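Local coordinates for diaminopimelate decarboxylase (Phaeodactylum tricornutum, PDB 7JPJ), which decarboxylates diaminopimelate in lysine biosynthesis as an obligate, pyridoxal phosphate-binding dimer that displays substrate promiscuity, at the interface of chains A and B. Sequence-based numbering; all coordinates share one arbitrary frame. Chains: chain A/B, Diaminopimelate decarboxylase.

The interface of chains A and B. Residues chain A 299, 301, 309, 311, 353, 373; chain B 104, 170-173.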
loop_
_atom_site.group_PDB
_atom_site.type_symbol
_atom_site.label_atom_id
_atom_site.label_comp_id
_atom_site.label_asym_id
_atom_site.label_seq_id
_atom_site.Cartn_x
_atom_site.Cartn_y
_atom_site.Cartn_z
ATOM N N VAL A 299 4.876 21.857 -12.716
ATOM C CA VAL A 299 6.192 22.416 -12.432
ATOM C C VAL A 299 7.198 21.895 -13.452
ATOM O O VAL A 299 6.962 20.904 -14.145
ATOM C CB VAL A 299 6.660 22.088 -10.998
ATOM C CG1 VAL A 299 5.626 22.554 -9.987
ATOM C CG2 VAL A 299 6.914 20.600 -10.852
ATOM N N THR A 301 11.640 21.467 -14.482
ATOM C CA THR A 301 13.068 21.525 -14.213
ATOM C C THR A 301 13.792 21.813 -15.522
ATOM O O THR A 301 13.233 21.646 -16.609
ATOM C CB THR A 301 13.592 20.217 -13.596
ATOM O OG1 THR A 301 13.043 19.098 -14.301
ATOM C CG2 THR A 301 13.204 20.121 -12.132
ATOM N N PHE A 309 6.476 18.202 -14.924
ATOM C CA PHE A 309 5.756 17.385 -13.957
ATOM C C PHE A 309 4.311 17.850 -13.844
ATOM O O PHE A 309 4.051 19.042 -13.641
ATOM C CB PHE A 309 6.425 17.443 -12.582
ATOM C CG PHE A 309 7.824 16.895 -12.557
ATOM C CD1 PHE A 309 8.901 17.684 -12.922
ATOM C CD2 PHE A 309 8.063 15.590 -12.155
ATOM C CE1 PHE A 309 10.188 17.178 -12.892
ATOM C CE2 PHE A 309 9.348 15.083 -12.124
ATOM C CZ PHE A 309 10.410 15.876 -12.493
ATOM N N LYS A 311 1.293 17.421 -11.348
ATOM C CA LYS A 311 0.996 17.017 -9.980
ATOM C C LYS A 311 -0.515 16.919 -9.810
ATOM O O LYS A 311 -1.236 17.894 -10.046
ATOM C CB LYS A 311 1.587 18.008 -8.977
ATOM C CG LYS A 311 3.029 18.407 -9.271
ATOM C CD LYS A 311 3.457 19.610 -8.448
ATOM C CE LYS A 311 4.414 19.217 -7.342
ATOM N NZ LYS A 311 4.822 20.392 -6.520
ATOM N N VAL A 353 3.013 12.875 -11.230
ATOM C CA VAL A 353 3.358 12.569 -9.849
ATOM C C VAL A 353 2.117 12.709 -8.977
ATOM O O VAL A 353 1.146 13.387 -9.325
ATOM C CB VAL A 353 4.495 13.462 -9.310
ATOM C CG1 VAL A 353 5.746 13.316 -10.168
ATOM C CG2 VAL A 353 4.045 14.912 -9.236
ATOM N N LEU A 373 11.847 7.021 -13.888
ATOM C CA LEU A 373 10.875 7.922 -14.490
ATOM C C LEU A 373 10.623 7.555 -15.945
ATOM O O LEU A 373 11.511 7.061 -16.648
ATOM C CB LEU A 373 11.356 9.374 -14.413
ATOM C CG LEU A 373 11.036 10.202 -13.166
ATOM C CD1 LEU A 373 11.920 9.796 -11.994
ATOM C CD2 LEU A 373 11.193 11.683 -13.471
ATOM N N GLN B 104 2.605 18.805 -1.422
ATOM C CA GLN B 104 2.461 18.780 -2.873
ATOM C C GLN B 104 1.153 19.423 -3.306
ATOM O O GLN B 104 1.088 20.048 -4.370
ATOM C CB GLN B 104 2.520 17.340 -3.387
ATOM C CG GLN B 104 3.894 16.712 -3.356
ATOM C CD GLN B 104 4.789 17.227 -4.459
ATOM O OE1 GLN B 104 5.371 18.306 -4.348
ATOM N NE2 GLN B 104 4.916 16.454 -5.529
ATOM N N PRO B 170 17.122 17.495 -10.982
ATOM C CA PRO B 170 16.219 17.651 -12.132
ATOM C C PRO B 170 15.151 16.577 -12.218
ATOM O O PRO B 170 14.230 16.713 -13.033
ATOM C CB PRO B 170 17.171 17.589 -13.332
ATOM C CG PRO B 170 18.295 16.733 -12.854
ATOM C CD PRO B 170 18.462 17.038 -11.387
ATOM N N SER B 171 15.240 15.525 -11.406
ATOM C CA SER B 171 14.261 14.447 -11.402
ATOM C C SER B 171 13.134 14.663 -10.402
ATOM O O SER B 171 12.119 13.965 -10.482
ATOM C CB SER B 171 14.945 13.113 -11.091
ATOM O OG SER B 171 15.379 12.472 -12.275
ATOM N N SER B 172 13.288 15.596 -9.468
ATOM C CA SER B 172 12.324 15.779 -8.393
ATOM C C SER B 172 11.313 16.866 -8.731
ATOM O O SER B 172 11.607 17.809 -9.468
ATOM C CB SER B 172 13.034 16.141 -7.089
ATOM O OG SER B 172 12.239 15.797 -5.970
ATOM N N SER B 173 10.113 16.723 -8.169
ATOM C CA SER B 173 9.099 17.767 -8.220
ATOM C C SER B 173 8.999 18.541 -6.910
ATOM O O SER B 173 8.091 19.364 -6.759
ATOM C CB SER B 173 7.735 17.176 -8.589
ATOM O OG SER B 173 7.241 16.327 -7.567
HETATM O O HOH W 1 2.718 21.516 -5.552
HETATM O O HOH W 2 7.219 22.448 -7.147
#
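A two-fold symmetric homodimer interface joins the chains of this obligate dimer, and in this patch a loop of chain B, B:Pro170 to B:Ser173, lies against strands of chain A, with A:Lys311 meeting B:Gln104 beside it. The two side chains cross at about a right angle: A:Lys311, bent at chi3 (107°), brings its side-chain amino nitrogen NZ to the amide oxygen OE1 of B:Gln104 at 3.1 Å. NZ stands 49° out of the carbonyl plane, off the lone pairs, so the bond is poorly directed. Water 1 also links NZ to B:Gln104 O, and water 2 links it to B:Ser173 O. The other branch of the amide, NE2, donates to B:Ser173 OG at 3.1 Å, which helps to set the amide's rotation and ties B:Gln104 to the loop. An alanine in place of B:Gln104 would probably leave A:Lys311 NZ without its amide partner and B:Ser173 OG without this donor. Farther along, B:Ser173 CB packs on the A:Phe309 ring, 3.9 Å from CD2, and the CZ end of the ring lies obliquely beside B:Ser171 O (3.3 Å). B:Pro170 O lies in plane at the ring edge and accepts a hydrogen bond from A:Thr301 OG1 (2.9 Å), with OG1 tilted 18° from the B:Pro170 carbonyl plane. In the fold, A:Phe309 and A:Lys311 share strand 308-312, with A:Val299 on strand 289-300 and A:Val353 on strand 347-353; the patch centre is about 12 Å from A:Cys357, the predicted proton donor.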